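Local coordinates for SPbeta prophage-derived uncharacterized protein YorR (Bacillus subtilis, PDB 3KB2) that is uncharacterised but binds a phosphorylated guanosine diphosphate and magnesium, and may act as a nucleoside monophosphate kinase of the thymidylate kinase type, at residues R62-S66 and I88-I92; Y65-V69 and V135-L141. All coordinates share one frame; numbering follows the deposited sequence.

Contact 1 of 2, residues R62-S66 and I88-I92; sequences RFVYS and IEDKI
Tyr65 and Glu89 join the first turn of helix 64-70 to the last turns of helix 82-92, two helices packed on the parallel five-stranded sheet of an alpha/beta fold of the P-loop kinase kind. From CB the tyrosine sets out across the line to the other helix, with CG anti to its own carbonyl carbon (chi1 -60°). Val64 CG2 lies over the centre of one ring face, 3.7 Å above the plane. Farther out, CE1 and CZ come near Glu89 OE2, which sits at the ring edge, in plane. At the tip OH donates a hydrogen bond of 2.7 Å to Glu89 OE2, which receives it on its anti lone pair. Ring and carboxylate planes are 56° apart. Glu89 suits the place because its chain, extended beyond CG, carries its carboxylate from the helix into this buried site; the same OE2 also accepts a hydrogen bond from the backbone N of Gly140, so two donors grip one oxygen.

Beside this polar link the contact is apolar, and branched aliphatic side chains suit a buried helix-helix seam next to an aromatic ring. Val64 and Ile88 lie alongside each other with their side chains running opposite ways, so that Val64 CG1 meets Ile88 CD1 at 3.7 Å. That same CG1 lies over the centre of the Phe63 ring, whose residue is the N-cap of helix 64-70. At the ring edge, near its plane, Phe63 CE2 meets Ile92 CD1 at 4.3 Å.

Contact 2 of 2, residues Y65-V69 and V135-L141; sequences YSNLV and VMSNAGL
Tyr65 and the selenomethionine Met136 cross at about a right angle, and their meeting joins helix 64-70 to the end of helix 122-137. Met136 bends at chi2 and chi3 (-45° and -68°), which curls its flexible chain back until SE lies 3.8 Å from Tyr65 CB. Measured from the ring, the selenium is 4.6 Å from the Tyr65 centroid and 39° off the normal, an oblique Met-aromatic contact. A flexible, unbranched methionine, here as its selenium analogue, suits the spot because it can bend to set one large atom against both CB and the ring.

Val135 approaches the same ring from another direction: its CG2 stands at the edge, near the plane, 3.9 Å from Tyr65 CD1. The two methyls of this valine divide the work. CG2, anti to the backbone N, also reaches Leu68 CD2 at 3.6 Å, the two side chains crossing obliquely, while CG1 meets Val69 CG2 at 3.7 Å roughly at right angles. A short, branched residue thus touches successive turns of the facing helix without needing a long reach.

Beyond the helix end the chain runs on alongside the phenol, toward its OH. Ala139 CB is 4.0 Å from Tyr65 CE1, again oblique to the ring, and a methyl suits a place where the backbone passes so near. Leu141 crosses the tyrosine at about a right angle and brings CD1 to 3.9 Å from Tyr65 OH, whose polar partner is Glu89. Val98 of strand 96-102 touches Tyr65, Met136 and Leu141. The seam thus places helix 64-70, after strand 58-61, against the passage from helix 122-137 to strand 143-147, in a parallel sheet of order 2-3-1-4-5 that is consistent with the P-loop kinase fold.

Overall arrangement
The two contacts have centres about 8 Å apart and share Tyr65 and Ser66 on helix 64-70, which follows strand 58-61. Along the chain, contact 1 turns back to helix 82-92 after 21 residues, whereas contact 2 waits 65 residues for the end of helix 122-137 and the turn toward strand 143-147. They also meet through the two-donor Glu89 oxygen and where Ile92 packs on Leu141. Helix 64-70 is therefore tied to both later segments, and these to each other, beside the parallel sheet. The side chains of Phe63 and Val69 are each about 13 Å from the bound nucleotide, so neither contact touches it.

Contact 1 of 2, residues R62-S66 and I88-I92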
loop_
_atom_site.group_PDB
_atom_site.type_symbol
_atom_site.label_atom_id
_atom_site.label_comp_id
_atom_site.label_asym_id
_atom_site.label_seq_id
_atom_site.Cartn_x
_atom_site.Cartn_y
_atom_site.Cartn_z
ATOM N N ARG A 62 1.351 -16.682 2.843
ATOM C CA ARG A 62 0.187 -15.826 3.094
ATOM C C ARG A 62 -1.081 -16.570 2.682
ATOM O O ARG A 62 -1.178 -17.074 1.561
ATOM C CB ARG A 62 0.307 -14.506 2.339
ATOM C CG ARG A 62 1.507 -13.696 2.778
ATOM C CD ARG A 62 1.181 -12.224 2.798
ATOM N NE ARG A 62 0.838 -11.749 1.468
ATOM C CZ ARG A 62 0.594 -10.479 1.176
ATOM N NH1 ARG A 62 0.657 -9.551 2.128
ATOM N NH2 ARG A 62 0.287 -10.136 -0.069
ATOM N N PHE A 63 -2.057 -16.625 3.585
ATOM C CA PHE A 63 -3.277 -17.368 3.315
ATOM C C PHE A 63 -4.556 -16.702 3.866
ATOM O O PHE A 63 -4.703 -15.484 3.779
ATOM C CB PHE A 63 -3.069 -18.792 3.875
ATOM C CG PHE A 63 -4.018 -19.826 3.324
ATOM C CD1 PHE A 63 -4.579 -19.690 2.057
ATOM C CD2 PHE A 63 -4.338 -20.952 4.078
ATOM C CE1 PHE A 63 -5.447 -20.663 1.553
ATOM C CE2 PHE A 63 -5.201 -21.925 3.579
ATOM C CZ PHE A 63 -5.756 -21.777 2.319
ATOM N N VAL A 64 -5.473 -17.505 4.413
ATOM C CA VAL A 64 -6.748 -17.014 4.942
ATOM C C VAL A 64 -6.638 -15.965 6.044
ATOM O O VAL A 64 -7.491 -15.092 6.150
ATOM C CB VAL A 64 -7.653 -18.178 5.477
ATOM C CG1 VAL A 64 -8.057 -19.111 4.334
ATOM C CG2 VAL A 64 -6.917 -18.967 6.572
ATOM N N TYR A 65 -5.605 -16.034 6.870
ATOM C CA TYR A 65 -5.488 -15.058 7.940
ATOM C C TYR A 65 -5.097 -13.685 7.425
ATOM O O TYR A 65 -5.664 -12.686 7.863
ATOM C CB TYR A 65 -4.537 -15.579 9.013
ATOM C CG TYR A 65 -5.057 -16.879 9.585
ATOM C CD1 TYR A 65 -6.293 -16.929 10.252
ATOM C CD2 TYR A 65 -4.371 -18.075 9.378
ATOM C CE1 TYR A 65 -6.827 -18.137 10.683
ATOM C CE2 TYR A 65 -4.894 -19.282 9.804
ATOM C CZ TYR A 65 -6.117 -19.314 10.451
ATOM O OH TYR A 65 -6.617 -20.537 10.851
ATOM N N SER A 66 -4.156 -13.617 6.485
ATOM C CA SER A 66 -3.790 -12.324 5.927
ATOM C C SER A 66 -5.027 -11.728 5.251
ATOM O O SER A 66 -5.186 -10.514 5.213
ATOM C CB SER A 66 -2.679 -12.466 4.890
ATOM O OG SER A 66 -1.518 -13.019 5.459
ATOM N N ILE A 88 -12.633 -23.967 6.086
ATOM C CA ILE A 88 -11.269 -24.202 5.603
ATOM C C ILE A 88 -10.354 -24.768 6.683
ATOM O O ILE A 88 -9.526 -25.632 6.408
ATOM C CB ILE A 88 -10.651 -22.911 5.049
ATOM C CG1 ILE A 88 -11.415 -22.491 3.791
ATOM C CG2 ILE A 88 -9.190 -23.123 4.722
ATOM C CD1 ILE A 88 -11.052 -21.106 3.319
ATOM N N GLU A 89 -10.511 -24.282 7.908
ATOM C CA GLU A 89 -9.700 -24.759 9.023
ATOM C C GLU A 89 -9.963 -26.237 9.298
ATOM O O GLU A 89 -9.036 -27.035 9.423
ATOM C CB GLU A 89 -10.000 -23.936 10.274
ATOM C CG GLU A 89 -9.699 -22.454 10.103
ATOM C CD GLU A 89 -9.974 -21.667 11.357
ATOM O OE1 GLU A 89 -11.109 -21.766 11.872
ATOM O OE2 GLU A 89 -9.066 -20.943 11.823
ATOM N N ASP A 90 -11.235 -26.602 9.397
ATOM C CA ASP A 90 -11.587 -27.988 9.655
ATOM C C ASP A 90 -11.050 -28.875 8.534
ATOM O O ASP A 90 -10.604 -30.001 8.758
ATOM C CB ASP A 90 -13.109 -28.132 9.752
ATOM C CG ASP A 90 -13.547 -29.579 9.887
ATOM O OD1 ASP A 90 -13.309 -30.186 10.954
ATOM O OD2 ASP A 90 -14.123 -30.112 8.917
ATOM N N LYS A 91 -11.077 -28.351 7.322
ATOM C CA LYS A 91 -10.612 -29.105 6.176
ATOM C C LYS A 91 -9.098 -29.425 6.145
ATOM O O LYS A 91 -8.685 -30.412 5.528
ATOM C CB LYS A 91 -11.032 -28.366 4.907
ATOM C CG LYS A 91 -10.654 -29.060 3.622
ATOM C CD LYS A 91 -11.300 -28.391 2.432
ATOM C CE LYS A 91 -10.853 -29.077 1.163
ATOM N NZ LYS A 91 -11.650 -28.702 -0.025
ATOM N N ILE A 92 -8.277 -28.618 6.814
ATOM C CA ILE A 92 -6.829 -28.836 6.803
ATOM C C ILE A 92 -6.205 -28.958 8.187
ATOM O O ILE A 92 -4.984 -28.939 8.321
ATOM C CB ILE A 92 -6.117 -27.678 6.084
ATOM C CG1 ILE A 92 -6.149 -26.429 6.972
ATOM C CG2 ILE A 92 -6.807 -27.396 4.743
ATOM C CD1 ILE A 92 -5.486 -25.206 6.377
#

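Contact 2 of 2, residues Y65-V69 and V135-L141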
loop_
_atom_site.group_PDB
_atom_site.type_symbol
_atom_site.label_atom_id
_atom_site.label_comp_id
_atom_site.label_asym_id
_atom_site.label_seq_id
_atom_site.Cartn_x
_atom_site.Cartn_y
_atom_site.Cartn_z
ATOM N N TYR A 65 -5.605 -16.034 6.870
ATOM C CA TYR A 65 -5.488 -15.058 7.940
ATOM C C TYR A 65 -5.097 -13.685 7.425
ATOM O O TYR A 65 -5.664 -12.686 7.863
ATOM C CB TYR A 65 -4.537 -15.579 9.013
ATOM C CG TYR A 65 -5.057 -16.879 9.585
ATOM C CD1 TYR A 65 -6.293 -16.929 10.252
ATOM C CD2 TYR A 65 -4.371 -18.075 9.378
ATOM C CE1 TYR A 65 -6.827 -18.137 10.683
ATOM C CE2 TYR A 65 -4.894 -19.282 9.804
ATOM C CZ TYR A 65 -6.117 -19.314 10.451
ATOM O OH TYR A 65 -6.617 -20.537 10.851
ATOM N N SER A 66 -4.156 -13.617 6.485
ATOM C CA SER A 66 -3.790 -12.324 5.927
ATOM C C SER A 66 -5.027 -11.728 5.251
ATOM O O SER A 66 -5.186 -10.514 5.213
ATOM C CB SER A 66 -2.679 -12.466 4.890
ATOM O OG SER A 66 -1.518 -13.019 5.459
ATOM N N ASN A 67 -5.899 -12.577 4.704
ATOM C CA ASN A 67 -7.101 -12.069 4.058
ATOM C C ASN A 67 -7.944 -11.296 5.061
ATOM O O ASN A 67 -8.414 -10.204 4.764
ATOM C CB ASN A 67 -7.939 -13.191 3.460
ATOM C CG ASN A 67 -9.258 -12.691 2.924
ATOM O OD1 ASN A 67 -9.313 -11.998 1.913
ATOM N ND2 ASN A 67 -10.331 -13.033 3.606
ATOM N N LEU A 68 -8.125 -11.867 6.247
ATOM C CA LEU A 68 -8.890 -11.229 7.308
ATOM C C LEU A 68 -8.320 -9.873 7.723
ATOM O O LEU A 68 -9.069 -8.962 8.088
ATOM C CB LEU A 68 -8.950 -12.156 8.524
ATOM C CG LEU A 68 -10.135 -13.125 8.562
ATOM C CD1 LEU A 68 -10.363 -13.754 7.199
ATOM C CD2 LEU A 68 -9.862 -14.196 9.618
ATOM N N VAL A 69 -6.995 -9.744 7.664
ATOM C CA VAL A 69 -6.296 -8.508 8.030
ATOM C C VAL A 69 -6.499 -7.411 6.982
ATOM O O VAL A 69 -7.029 -6.331 7.281
ATOM C CB VAL A 69 -4.757 -8.775 8.194
ATOM C CG1 VAL A 69 -3.970 -7.463 8.315
ATOM C CG2 VAL A 69 -4.519 -9.648 9.416
ATOM N N VAL A 135 -6.013 -11.573 14.906
ATOM C CA VAL A 135 -6.522 -12.615 14.024
ATOM C C VAL A 135 -5.815 -13.945 14.289
ATOM O O VAL A 135 -6.435 -15.005 14.193
ATOM C CB VAL A 135 -6.365 -12.235 12.526
ATOM C CG1 VAL A 135 -4.903 -12.032 12.184
ATOM C CG2 VAL A 135 -6.952 -13.337 11.646
HETATM N N MSE A 136 -4.525 -13.898 14.627
HETATM C CA MSE A 136 -3.788 -15.131 14.912
HETATM C C MSE A 136 -4.203 -15.735 16.251
HETATM O O MSE A 136 -4.320 -16.947 16.380
HETATM C CB MSE A 136 -2.270 -14.896 14.912
HETATM C CG MSE A 136 -1.675 -14.524 13.557
HETATM SE SE MSE A 136 -2.292 -15.601 12.055
HETATM C CE MSE A 136 -1.484 -17.304 12.494
ATOM N N SER A 137 -4.415 -14.887 17.250
ATOM C CA SER A 137 -4.832 -15.362 18.563
ATOM C C SER A 137 -6.188 -16.021 18.420
ATOM O O SER A 137 -6.509 -16.984 19.123
ATOM C CB SER A 137 -4.945 -14.200 19.545
ATOM O OG SER A 137 -3.692 -13.570 19.723
ATOM N N ASN A 138 -6.985 -15.497 17.497
ATOM C CA ASN A 138 -8.321 -16.023 17.267
ATOM C C ASN A 138 -8.407 -17.144 16.252
ATOM O O ASN A 138 -9.503 -17.580 15.883
ATOM C CB ASN A 138 -9.248 -14.890 16.862
ATOM C CG ASN A 138 -9.835 -14.202 18.049
ATOM O OD1 ASN A 138 -10.874 -14.619 18.569
ATOM N ND2 ASN A 138 -9.161 -13.162 18.520
ATOM N N ALA A 139 -7.246 -17.613 15.810
ATOM C CA ALA A 139 -7.186 -18.698 14.842
ATOM C C ALA A 139 -7.826 -19.951 15.418
ATOM O O ALA A 139 -7.640 -20.269 16.594
ATOM C CB ALA A 139 -5.744 -18.981 14.468
ATOM N N GLY A 140 -8.590 -20.650 14.586
ATOM C CA GLY A 140 -9.239 -21.873 15.019
ATOM C C GLY A 140 -8.286 -23.053 14.932
ATOM O O GLY A 140 -8.649 -24.191 15.231
ATOM N N LEU A 141 -7.058 -22.777 14.508
ATOM C CA LEU A 141 -6.032 -23.801 14.383
ATOM C C LEU A 141 -4.857 -23.421 15.264
ATOM O O LEU A 141 -4.609 -22.241 15.496
ATOM C CB LEU A 141 -5.554 -23.908 12.932
ATOM C CG LEU A 141 -6.459 -24.645 11.947
ATOM C CD1 LEU A 141 -6.023 -24.374 10.516
ATOM C CD2 LEU A 141 -6.415 -26.127 12.251
#